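PDB 5HXD: protein MpaA from Escherichia coli O157:H7, which probably uses one zinc ion to hydrolyse the gamma-D-glutamyl-diaminopimelate amide bond of the murein tripeptide during peptidoglycan breakdown. Local coordinates for residues 55-58 with 59-63; 69-72 with 73-77; 141-144 with 145-148; 169-172 with 173-176; 212-215 with 216-220. All coordinates share one frame; numbering follows the deposited sequence.

Contact 1: 55-58 with 59-63; sequences SVVT and LSCAL
V57 and C61 lie one turn apart on helix 53-65, the helix of a beta-alpha-beta unit that runs from strand 43-45 to strand 74-76. Each N-H bonds back to the carbonyl four residues earlier. L59 N meets S55 O at 2.8 Å and almost straight, with 170° at the hydrogen. S60 N to V56 O is longer, 3.2 Å. C61 N binds V57 O at 2.9 Å, and A62 N binds T58 O at 2.9 Å; T58 O also receives a weak second bond from C61 N.

Of the side chains, V57 and C61 are the pair that touch as apolar groups. CG1 of V57 extends forward along the helix because it lies opposite its own nitrogen and next to the carbonyl carbon (chi1 176°). C61 is turned the other way, SG back beside its backbone N (chi1 -79°), and V57 CG1 and C61 SG end 4.1 Å apart.

As the helical arm of the beta-alpha-beta crossover, the helix turns L59 and L63 onto V75 of strand 74-76 and T58 and A62 onto M227 of helix 224-230. T58 OG1 sits near its own backbone N and bonds to S54 O, so this buried hydroxyl is satisfied from within the helix. S60 OG pairs with R64 NE and also with L86 O of the second subunit, whose G87 and W115 pack on V57 and C61. The side chain of S55 is about 9 Å from the bound zinc ion.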
loop_
_atom_site.group_PDB
_atom_site.type_symbol
_atom_site.label_atom_id
_atom_site.label_comp_id
_atom_site.label_asym_id
_atom_site.label_seq_id
_atom_site.Cartn_x
_atom_site.Cartn_y
_atom_site.Cartn_z
ATOM N N SER A 55 2.715 -7.280 3.275
ATOM C CA SER A 55 3.695 -8.163 2.629
ATOM C C SER A 55 4.485 -7.411 1.553
ATOM O O SER A 55 5.639 -7.727 1.300
ATOM C CB SER A 55 3.021 -9.420 2.053
ATOM O OG SER A 55 1.687 -9.181 1.630
ATOM N N VAL A 56 3.886 -6.390 0.949
ATOM C CA VAL A 56 4.587 -5.617 -0.074
ATOM C C VAL A 56 5.651 -4.726 0.539
ATOM O O VAL A 56 6.649 -4.401 -0.100
ATOM C CB VAL A 56 3.635 -4.750 -0.891
ATOM C CG1 VAL A 56 4.410 -3.962 -1.948
ATOM C CG2 VAL A 56 2.553 -5.618 -1.521
ATOM N N VAL A 57 5.458 -4.337 1.791
ATOM C CA VAL A 57 6.498 -3.576 2.467
ATOM C C VAL A 57 7.559 -4.536 2.990
ATOM O O VAL A 57 8.742 -4.232 2.952
ATOM C CB VAL A 57 5.937 -2.728 3.607
ATOM C CG1 VAL A 57 7.059 -2.033 4.346
ATOM C CG2 VAL A 57 4.949 -1.711 3.056
ATOM N N THR A 58 7.122 -5.710 3.436
ATOM C CA THR A 58 8.027 -6.724 3.963
ATOM C C THR A 58 8.976 -7.246 2.893
ATOM O O THR A 58 10.188 -7.321 3.105
ATOM C CB THR A 58 7.268 -7.914 4.551
ATOM O OG1 THR A 58 6.547 -7.497 5.713
ATOM C CG2 THR A 58 8.252 -9.009 4.944
ATOM N N LEU A 59 8.410 -7.603 1.743
ATOM C CA LEU A 59 9.198 -8.046 0.595
ATOM C C LEU A 59 10.094 -6.941 0.042
ATOM O O LEU A 59 11.207 -7.214 -0.383
ATOM C CB LEU A 59 8.284 -8.574 -0.510
ATOM C CG LEU A 59 8.991 -9.152 -1.738
ATOM C CD1 LEU A 59 9.935 -10.268 -1.327
ATOM C CD2 LEU A 59 7.961 -9.650 -2.747
ATOM N N SER A 60 9.608 -5.701 0.047
ATOM C CA SER A 60 10.407 -4.550 -0.387
ATOM C C SER A 60 11.567 -4.302 0.568
ATOM O O SER A 60 12.624 -3.809 0.164
ATOM C CB SER A 60 9.540 -3.287 -0.489
ATOM O OG SER A 60 10.305 -2.165 -0.922
ATOM N N CYS A 61 11.353 -4.635 1.844
ATOM C CA CYS A 61 12.381 -4.472 2.872
ATOM C C CYS A 61 13.415 -5.570 2.736
ATOM O O CYS A 61 14.618 -5.322 2.819
ATOM C CB CYS A 61 11.772 -4.493 4.275
ATOM S SG CYS A 61 10.988 -2.933 4.770
ATOM N N ALA A 62 12.932 -6.785 2.520
ATOM C CA ALA A 62 13.806 -7.920 2.338
ATOM C C ALA A 62 14.655 -7.737 1.096
ATOM O O ALA A 62 15.843 -7.989 1.131
ATOM C CB ALA A 62 13.009 -9.179 2.250
ATOM N N LEU A 63 14.043 -7.276 0.012
ATOM C CA LEU A 63 14.756 -7.041 -1.234
ATOM C C LEU A 63 15.817 -5.958 -1.074
ATOM O O LEU A 63 16.857 -6.000 -1.723
ATOM C CB LEU A 63 13.766 -6.673 -2.334
ATOM C CG LEU A 63 14.240 -6.385 -3.759
ATOM C CD1 LEU A 63 15.003 -7.539 -4.324
ATOM C CD2 LEU A 63 13.036 -6.123 -4.623
#

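Contact 2: 69-72 with 73-77; sequences SLRR and HHVVL
The side chain of R71 reaches forward alongside the chain that follows it, and its NH1 gives H73 O a weak hydrogen bond, 2.6 Å long but bent to 125° at the hydrogen. The carbonyl oxygen sits at the edge of the guanidinium, near its plane, and H74 CA lies at the edge as well. On its way there the arginine passes the same oxygen, R71 CG standing 3.5 Å from H73 O, before the chain bends at chi3. V75 reaches the group obliquely, its CG2 3.6 Å from R71 NH1.

R72 and H73 make a separate CH-pi contact. R72 CB lies over one face of the imidazole, 3.8 Å from the H73 ring centroid and 15° off the normal, shifted toward the rim. The ring is brought under it because H73 CG is turned back beside its own nitrogen (chi1 -49°).

Further out, R71 NH1 also bonds to F32 O, while R72 NE makes a salt bridge with E40 OE2. The buried H73 ring is fixed at both nitrogens: ND1 pairs with G42 N and NE2 with W233 O, an arrangement consistent with a neutral ring protonated on NE2, and W152 meets it edge-to-face. All this marks the entry from the loop after helix 53-65 into strand 74-76, the edge strand, within this chain, of the central mixed sheet of the M14 fold.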
loop_
_atom_site.group_PDB
_atom_site.type_symbol
_atom_site.label_atom_id
_atom_site.label_comp_id
_atom_site.label_asym_id
_atom_site.label_seq_id
_atom_site.Cartn_x
_atom_site.Cartn_y
_atom_site.Cartn_z
ATOM N N SER A 69 24.013 -10.079 -4.341
ATOM C CA SER A 69 24.660 -11.263 -4.941
ATOM C C SER A 69 23.950 -12.573 -4.603
ATOM O O SER A 69 23.896 -13.481 -5.434
ATOM C CB SER A 69 26.127 -11.368 -4.490
ATOM O OG SER A 69 26.740 -10.096 -4.347
ATOM N N LEU A 70 23.414 -12.654 -3.385
ATOM C CA LEU A 70 22.811 -13.870 -2.836
ATOM C C LEU A 70 21.355 -14.152 -3.266
ATOM O O LEU A 70 20.771 -15.150 -2.832
ATOM C CB LEU A 70 22.858 -13.823 -1.299
ATOM C CG LEU A 70 24.161 -13.493 -0.559
ATOM C CD1 LEU A 70 23.886 -13.095 0.903
ATOM C CD2 LEU A 70 25.136 -14.670 -0.629
ATOM N N ARG A 71 20.754 -13.296 -4.094
ATOM C CA ARG A 71 19.347 -13.511 -4.457
ATOM C C ARG A 71 19.214 -14.582 -5.532
ATOM O O ARG A 71 19.822 -14.495 -6.604
ATOM C CB ARG A 71 18.670 -12.202 -4.921
ATOM C CG ARG A 71 17.127 -12.284 -4.999
ATOM C CD ARG A 71 16.420 -10.906 -4.842
ATOM N NE ARG A 71 16.769 -9.964 -5.903
ATOM C CZ ARG A 71 16.198 -9.952 -7.101
ATOM N NH1 ARG A 71 15.249 -10.826 -7.382
ATOM N NH2 ARG A 71 16.572 -9.075 -8.018
ATOM N N ARG A 72 18.409 -15.595 -5.245
ATOM C CA ARG A 72 18.229 -16.686 -6.186
ATOM C C ARG A 72 16.974 -16.550 -7.065
ATOM O O ARG A 72 16.902 -17.138 -8.155
ATOM C CB ARG A 72 18.189 -18.014 -5.423
ATOM C CG ARG A 72 19.305 -18.173 -4.392
ATOM C CD ARG A 72 19.310 -19.568 -3.791
ATOM N NE ARG A 72 20.482 -20.339 -4.204
ATOM C CZ ARG A 72 21.545 -20.570 -3.438
ATOM N NH1 ARG A 72 21.602 -20.094 -2.197
ATOM N NH2 ARG A 72 22.553 -21.282 -3.919
ATOM N N HIS A 73 16.005 -15.760 -6.596
ATOM C CA HIS A 73 14.657 -15.746 -7.171
ATOM C C HIS A 73 14.187 -14.362 -7.632
ATOM O O HIS A 73 14.547 -13.352 -7.046
ATOM C CB HIS A 73 13.660 -16.316 -6.148
ATOM C CG HIS A 73 14.100 -17.615 -5.531
ATOM N ND1 HIS A 73 14.592 -18.663 -6.275
ATOM C CD2 HIS A 73 14.115 -18.033 -4.239
ATOM C CE1 HIS A 73 14.895 -19.670 -5.473
ATOM N NE2 HIS A 73 14.615 -19.312 -4.231
ATOM N N HIS A 74 13.376 -14.343 -8.690
ATOM C CA HIS A 74 12.780 -13.122 -9.232
ATOM C C HIS A 74 11.715 -12.522 -8.307
ATOM O O HIS A 74 11.044 -13.247 -7.566
ATOM C CB HIS A 74 12.133 -13.395 -10.595
ATOM C CG HIS A 74 13.042 -14.039 -11.593
ATOM N ND1 HIS A 74 14.178 -13.423 -12.066
ATOM C CD2 HIS A 74 12.967 -15.229 -12.228
ATOM C CE1 HIS A 74 14.778 -14.213 -12.937
ATOM N NE2 HIS A 74 14.062 -15.316 -13.054
ATOM N N VAL A 75 11.530 -11.204 -8.383
ATOM C CA VAL A 75 10.634 -10.504 -7.458
ATOM C C VAL A 75 9.731 -9.478 -8.138
ATOM O O VAL A 75 10.199 -8.631 -8.905
ATOM C CB VAL A 75 11.438 -9.789 -6.340
ATOM C CG1 VAL A 75 10.518 -8.910 -5.480
ATOM C CG2 VAL A 75 12.187 -10.812 -5.477
ATOM N N VAL A 76 8.434 -9.590 -7.852
ATOM C CA VAL A 76 7.440 -8.558 -8.149
ATOM C C VAL A 76 6.799 -8.037 -6.849
ATOM O O VAL A 76 6.032 -8.747 -6.195
ATOM C CB VAL A 76 6.325 -9.106 -9.074
ATOM C CG1 VAL A 76 5.165 -8.105 -9.197
ATOM C CG2 VAL A 76 6.897 -9.501 -10.421
ATOM N N LEU A 77 7.115 -6.806 -6.467
ATOM C CA LEU A 77 6.583 -6.242 -5.221
ATOM C C LEU A 77 5.086 -5.959 -5.294
ATOM O O LEU A 77 4.366 -6.181 -4.320
ATOM C CB LEU A 77 7.317 -4.957 -4.854
ATOM C CG LEU A 77 8.767 -5.145 -4.432
ATOM C CD1 LEU A 77 9.441 -3.814 -4.232
ATOM C CD2 LEU A 77 8.784 -5.941 -3.165
#

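Contact 3: 141-144 with 145-148; sequences LCQL and IHRI
L141 to I148 form a continuous alpha-helical run, part of helix 136-148. I145 N bonds to L141 O at 3.1 Å. R147 N bonds to Q143 O at 2.8 Å and nearly straight, and I148 N meets L144 O at 3.0 Å.

C142 O is held differently, by two groups of one residue. H146 N gives it a weak bond, and H146 ND1 adds a side-chain bond of 2.9 Å to C142 O. The angle at the hydrogen is 142°; the donor stands above the carbonyl plane, and the oxygen is tilted out of the ring plane. The imidazole thus folds back along the helix, consistent with a proton on ND1. Beside it the bent side chain of Q143 brings its amide within 7° of parallel to the ring, and Q143 OE1 lies 4.0 Å from H146 CB. Since H146 also touches a crystal neighbour, lattice packing may influence its pose.

The helix is amphipathic. Q143, H146 and R147 lie on the exposed side, whereas the buried side meets helix 195-201: L141 touches F195, C142 touches W198, and I145 touches both. L141 and C142 also pack on F101, I145 on P150 and L204, and L144 faces V76 of strand 74-76 and W31. On the buried side L141 CG and I145 CD1 touch at 4.0 Å, their side chains crossing obliquely. L144 CD1 reaches the R147 guanidinium, 3.9 Å from NH1. I148 packs on H74 of strand 74-76 and on W31.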
loop_
_atom_site.group_PDB
_atom_site.type_symbol
_atom_site.label_atom_id
_atom_site.label_comp_id
_atom_site.label_asym_id
_atom_site.label_seq_id
_atom_site.Cartn_x
_atom_site.Cartn_y
_atom_site.Cartn_z
ATOM N N LEU A 141 1.444 -9.953 -16.111
ATOM C CA LEU A 141 2.057 -10.972 -15.274
ATOM C C LEU A 141 2.083 -12.326 -15.982
ATOM O O LEU A 141 3.045 -13.052 -15.854
ATOM C CB LEU A 141 1.328 -11.109 -13.934
ATOM C CG LEU A 141 2.052 -12.031 -12.941
ATOM C CD1 LEU A 141 3.317 -11.371 -12.423
ATOM C CD2 LEU A 141 1.163 -12.464 -11.791
ATOM N N CYS A 142 1.021 -12.662 -16.709
ATOM C CA CYS A 142 0.935 -13.931 -17.427
ATOM C C CYS A 142 2.024 -14.089 -18.480
ATOM O O CYS A 142 2.537 -15.202 -18.691
ATOM C CB CYS A 142 -0.428 -14.082 -18.096
ATOM S SG CYS A 142 -1.717 -14.612 -16.983
ATOM N N GLN A 143 2.370 -12.985 -19.140
ATOM C CA GLN A 143 3.402 -13.009 -20.164
ATOM C C GLN A 143 4.810 -13.036 -19.565
ATOM O O GLN A 143 5.707 -13.717 -20.092
ATOM C CB GLN A 143 3.243 -11.827 -21.118
ATOM C CG GLN A 143 2.155 -12.051 -22.166
ATOM C CD GLN A 143 2.177 -13.477 -22.759
ATOM O OE1 GLN A 143 3.241 -14.001 -23.139
ATOM N NE2 GLN A 143 0.998 -14.112 -22.825
ATOM N N LEU A 144 4.992 -12.299 -18.473
ATOM C CA LEU A 144 6.211 -12.357 -17.678
ATOM C C LEU A 144 6.548 -13.809 -17.327
ATOM O O LEU A 144 7.656 -14.274 -17.585
ATOM C CB LEU A 144 6.057 -11.519 -16.398
ATOM C CG LEU A 144 7.223 -11.431 -15.408
ATOM C CD1 LEU A 144 8.289 -10.466 -15.893
ATOM C CD2 LEU A 144 6.729 -11.032 -14.032
ATOM N N ILE A 145 5.577 -14.528 -16.769
ATOM C CA ILE A 145 5.812 -15.894 -16.307
ATOM C C ILE A 145 6.043 -16.874 -17.482
ATOM O O ILE A 145 6.650 -17.924 -17.297
ATOM C CB ILE A 145 4.640 -16.366 -15.383
ATOM C CG1 ILE A 145 4.492 -15.386 -14.221
ATOM C CG2 ILE A 145 4.887 -17.761 -14.816
ATOM C CD1 ILE A 145 3.412 -15.739 -13.216
ATOM N N HIS A 146 5.596 -16.516 -18.687
ATOM C CA HIS A 146 5.914 -17.298 -19.891
ATOM C C HIS A 146 7.334 -17.014 -20.354
ATOM O O HIS A 146 8.094 -17.938 -20.634
ATOM C CB HIS A 146 4.936 -17.005 -21.029
ATOM C CG HIS A 146 3.709 -17.872 -21.017
ATOM N ND1 HIS A 146 2.481 -17.409 -20.619
ATOM C CD2 HIS A 146 3.542 -19.172 -21.359
ATOM C CE1 HIS A 146 1.591 -18.393 -20.714
ATOM N NE2 HIS A 146 2.211 -19.465 -21.158
ATOM N N ARG A 147 7.691 -15.736 -20.422
ATOM C CA ARG A 147 9.046 -15.321 -20.797
ATOM C C ARG A 147 10.120 -15.983 -19.904
ATOM O O ARG A 147 11.053 -16.623 -20.410
ATOM C CB ARG A 147 9.161 -13.790 -20.731
ATOM C CG ARG A 147 10.489 -13.191 -21.246
ATOM C CD ARG A 147 10.737 -11.757 -20.695
ATOM N NE ARG A 147 9.566 -10.896 -20.858
ATOM C CZ ARG A 147 9.322 -9.811 -20.115
ATOM N NH1 ARG A 147 10.184 -9.478 -19.158
ATOM N NH2 ARG A 147 8.224 -9.062 -20.312
ATOM N N ILE A 148 9.970 -15.852 -18.581
ATOM C CA ILE A 148 11.028 -16.256 -17.651
ATOM C C ILE A 148 11.002 -17.729 -17.240
ATOM O O ILE A 148 12.032 -18.256 -16.798
ATOM C CB ILE A 148 10.998 -15.411 -16.349
ATOM C CG1 ILE A 148 9.728 -15.697 -15.548
ATOM C CG2 ILE A 148 11.140 -13.936 -16.658
ATOM C CD1 ILE A 148 9.926 -15.592 -14.072
#

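Contact 4: 169-172 with 173-176; sequences SELG and EWLA
S169 takes the N-cap position of helix 170-178, and E173 N bonds to its carbonyl, 3.1 Å from S169 O. Three more main-chain bonds follow: W174 N to E170 O, L175 N to L171 O at 2.7 Å, and A176 N to G172 O. The S169 hydroxyl turns elsewhere, to D165 OD2.

The apolar contacts gather round L171. Its CD1 lies 4.2 Å from L175 CG and 4.3 Å from W174 CE3, meeting the indole obliquely, while L175 CG itself sits at the edge of that ring, in its plane.

E173 brings a charged side chain to the same turn. Its CG stands next to its own nitrogen (chi1 -64°), and from there the extended chain runs back past S169.

W233 meets the W174 indole edge-to-face, and L230 of helix 224-230 packs on L171, W174 and L175. E173 and A176 lean instead on L183 of strand 183-184, which this helix joins to strand 162-164 in a beta-alpha-beta unit at what is, within this chain, the edge of the central sheet.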
loop_
_atom_site.group_PDB
_atom_site.type_symbol
_atom_site.label_atom_id
_atom_site.label_comp_id
_atom_site.label_asym_id
_atom_site.label_seq_id
_atom_site.Cartn_x
_atom_site.Cartn_y
_atom_site.Cartn_z
ATOM N N SER A 169 4.932 -29.559 -0.307
ATOM C CA SER A 169 6.317 -29.851 -0.659
ATOM C C SER A 169 7.307 -29.312 0.374
ATOM O O SER A 169 6.922 -28.938 1.478
ATOM C CB SER A 169 6.636 -29.271 -2.031
ATOM O OG SER A 169 6.470 -27.864 -2.007
ATOM N N GLU A 170 8.583 -29.263 0.006
ATOM C CA GLU A 170 9.624 -28.800 0.921
ATOM C C GLU A 170 9.533 -27.296 1.212
ATOM O O GLU A 170 9.585 -26.849 2.373
ATOM C CB GLU A 170 11.002 -29.136 0.348
ATOM C CG GLU A 170 12.161 -28.741 1.245
ATOM C CD GLU A 170 13.501 -29.091 0.641
ATOM O OE1 GLU A 170 13.507 -29.701 -0.449
ATOM O OE2 GLU A 170 14.542 -28.751 1.247
ATOM N N LEU A 171 9.417 -26.526 0.136
ATOM C CA LEU A 171 9.319 -25.082 0.210
ATOM C C LEU A 171 8.105 -24.706 1.051
ATOM O O LEU A 171 8.151 -23.779 1.860
ATOM C CB LEU A 171 9.230 -24.504 -1.201
ATOM C CG LEU A 171 9.311 -22.998 -1.402
ATOM C CD1 LEU A 171 10.349 -22.393 -0.475
ATOM C CD2 LEU A 171 9.667 -22.734 -2.846
ATOM N N GLY A 172 7.035 -25.473 0.873
ATOM C CA GLY A 172 5.817 -25.282 1.632
ATOM C C GLY A 172 6.009 -25.504 3.119
ATOM O O GLY A 172 5.436 -24.778 3.943
ATOM N N GLU A 173 6.813 -26.509 3.465
ATOM C CA GLU A 173 7.107 -26.804 4.866
ATOM C C GLU A 173 8.215 -25.891 5.389
ATOM O O GLU A 173 8.245 -25.565 6.573
ATOM C CB GLU A 173 7.470 -28.287 5.041
ATOM C CG GLU A 173 6.290 -29.195 4.699
ATOM C CD GLU A 173 6.538 -30.670 4.921
ATOM O OE1 GLU A 173 7.321 -31.286 4.153
ATOM O OE2 GLU A 173 5.912 -31.214 5.857
ATOM N N TRP A 174 9.110 -25.462 4.507
ATOM C CA TRP A 174 10.060 -24.430 4.873
ATOM C C TRP A 174 9.318 -23.157 5.239
ATOM O O TRP A 174 9.574 -22.557 6.286
ATOM C CB TRP A 174 11.043 -24.138 3.744
ATOM C CG TRP A 174 12.050 -23.123 4.171
ATOM C CD1 TRP A 174 13.227 -23.364 4.806
ATOM C CD2 TRP A 174 11.955 -21.697 4.029
ATOM N NE1 TRP A 174 13.878 -22.182 5.065
ATOM C CE2 TRP A 174 13.118 -21.143 4.599
ATOM C CE3 TRP A 174 11.001 -20.836 3.478
ATOM C CZ2 TRP A 174 13.355 -19.764 4.632
ATOM C CZ3 TRP A 174 11.237 -19.459 3.515
ATOM C CH2 TRP A 174 12.405 -18.941 4.084
ATOM N N LEU A 175 8.404 -22.743 4.364
ATOM C CA LEU A 175 7.658 -21.500 4.551
ATOM C C LEU A 175 6.880 -21.546 5.850
ATOM O O LEU A 175 6.841 -20.566 6.598
ATOM C CB LEU A 175 6.706 -21.250 3.368
ATOM C CG LEU A 175 7.332 -20.797 2.042
ATOM C CD1 LEU A 175 6.360 -20.943 0.887
ATOM C CD2 LEU A 175 7.843 -19.367 2.139
ATOM N N ALA A 176 6.269 -22.697 6.122
ATOM C CA ALA A 176 5.436 -22.848 7.309
ATOM C C ALA A 176 6.267 -22.642 8.555
ATOM O O ALA A 176 5.855 -21.944 9.488
ATOM C CB ALA A 176 4.769 -24.206 7.334
#

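Contact 5: 212-215 with 216-220; sequences PPIS and SDEAS
S215 ends an extended loop as the N-cap of helix 216-222, and the first full turn closes where A219 N meets S215 O at 3.0 Å, 157° at the hydrogen. The serine caps with its side chain too. OG sits between the backbone N and the carbonyl carbon (chi1 63°), a rotation that holds it over the start of the helix, where it accepts from E218 N at 3.3 Å and 156°. The same N-H makes a weak second bond to S215 O, so it is shared between the two oxygens of one residue.

I214, just before the cap, reaches past it. The side chain is fully extended, and I214 CD1 touches A219 CB at 3.7 Å; this pairing of the residue before the N-cap with the fourth one after it is a hydrophobic staple. E218 crosses the isoleucine at about a right angle, with E218 OE1 3.8 Å from I214 CG1, and its CB lies against the cap, 3.6 Å from S215 OG.

D217 reaches the second subunit, OD2 bonding to the S117 hydroxyl there, and S215 packs on I214 of that subunit. Within the chain the capped turn follows strand 206-210 and lies against helix 53-65, where I214 touches S54, S216 touches V57 and A219 touches T58.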
loop_
_atom_site.group_PDB
_atom_site.type_symbol
_atom_site.label_atom_id
_atom_site.label_comp_id
_atom_site.label_asym_id
_atom_site.label_seq_id
_atom_site.Cartn_x
_atom_site.Cartn_y
_atom_site.Cartn_z
ATOM N N PRO A 212 -0.622 -13.034 8.568
ATOM C CA PRO A 212 -1.742 -12.804 9.481
ATOM C C PRO A 212 -2.074 -11.324 9.456
ATOM O O PRO A 212 -1.379 -10.578 8.757
ATOM C CB PRO A 212 -1.181 -13.236 10.828
ATOM C CG PRO A 212 0.285 -12.859 10.728
ATOM C CD PRO A 212 0.675 -13.062 9.271
ATOM N N PRO A 213 -3.126 -10.898 10.172
ATOM C CA PRO A 213 -3.268 -9.448 10.335
ATOM C C PRO A 213 -2.060 -8.921 11.088
ATOM O O PRO A 213 -1.744 -9.423 12.165
ATOM C CB PRO A 213 -4.546 -9.302 11.146
ATOM C CG PRO A 213 -5.315 -10.559 10.858
ATOM C CD PRO A 213 -4.273 -11.632 10.735
ATOM N N ILE A 214 -1.362 -7.962 10.502
ATOM C CA ILE A 214 -0.127 -7.460 11.078
ATOM C C ILE A 214 0.297 -6.159 10.388
ATOM O O ILE A 214 0.173 -6.017 9.171
ATOM C CB ILE A 214 1.001 -8.501 10.969
ATOM C CG1 ILE A 214 2.241 -8.015 11.734
ATOM C CG2 ILE A 214 1.298 -8.830 9.488
ATOM C CD1 ILE A 214 3.446 -8.930 11.654
ATOM N N SER A 215 0.787 -5.207 11.170
ATOM C CA SER A 215 1.191 -3.919 10.631
ATOM C C SER A 215 2.480 -4.029 9.827
ATOM O O SER A 215 3.277 -4.906 10.090
ATOM C CB SER A 215 1.368 -2.919 11.768
ATOM O OG SER A 215 2.409 -3.325 12.631
ATOM N N SER A 216 2.684 -3.128 8.866
ATOM C CA SER A 216 3.945 -3.030 8.126
ATOM C C SER A 216 5.141 -2.703 9.032
ATOM O O SER A 216 6.296 -2.833 8.622
ATOM C CB SER A 216 3.854 -1.966 7.025
ATOM O OG SER A 216 2.576 -1.954 6.413
ATOM N N ASP A 217 4.869 -2.267 10.259
ATOM C CA ASP A 217 5.928 -1.858 11.172
ATOM C C ASP A 217 6.495 -3.046 11.949
ATOM O O ASP A 217 7.707 -3.131 12.179
ATOM C CB ASP A 217 5.412 -0.791 12.133
ATOM C CG ASP A 217 6.464 -0.345 13.126
ATOM O OD1 ASP A 217 7.344 0.473 12.757
ATOM O OD2 ASP A 217 6.410 -0.821 14.281
ATOM N N GLU A 218 5.611 -3.965 12.338
ATOM C CA GLU A 218 6.008 -5.186 13.039
ATOM C C GLU A 218 6.421 -6.319 12.072
ATOM O O GLU A 218 7.245 -7.180 12.410
ATOM C CB GLU A 218 4.869 -5.668 13.953
ATOM C CG GLU A 218 5.250 -6.867 14.841
ATOM C CD GLU A 218 4.047 -7.611 15.403
ATOM O OE1 GLU A 218 2.921 -7.075 15.336
ATOM O OE2 GLU A 218 4.231 -8.743 15.903
ATOM N N ALA A 219 5.837 -6.326 10.877
ATOM C CA ALA A 219 6.190 -7.318 9.870
ATOM C C ALA A 219 7.584 -7.024 9.315
ATOM O O ALA A 219 8.337 -7.942 8.956
ATOM C CB ALA A 219 5.146 -7.345 8.753
ATOM N N SER A 220 7.935 -5.740 9.275
ATOM C CA SER A 220 9.280 -5.330 8.883
ATOM C C SER A 220 10.312 -5.690 9.968
ATOM O O SER A 220 11.519 -5.610 9.737
ATOM C CB SER A 220 9.305 -3.835 8.593
ATOM O OG SER A 220 10.536 -3.469 8.007
#

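Contact 1 is the most deeply buried, every touching residue being enclosed; contact 2 is also buried, and contacts 3, 4 and 5 only partly. Contact 1 connects two others: L59 and V56 pack on L77 of contact 2, while T58 and C61 meet A219 and S220 of contact 5. Contacts 1 and 5 both reach the dimer interface, contact 2 only through L77. Contact 3 lies across the chain's centre from contact 5; its I148 and L144 touch contact 2. Contact 4 touches none of the others. The chemistry follows: buried apolar side chains and bonded hydroxyls on helix 53-65, histidine and arginine bonds in 69-77, an exposed histidine in 141-148, and helix starts in contacts 4 and 5, with a side-chain cap only in the latter.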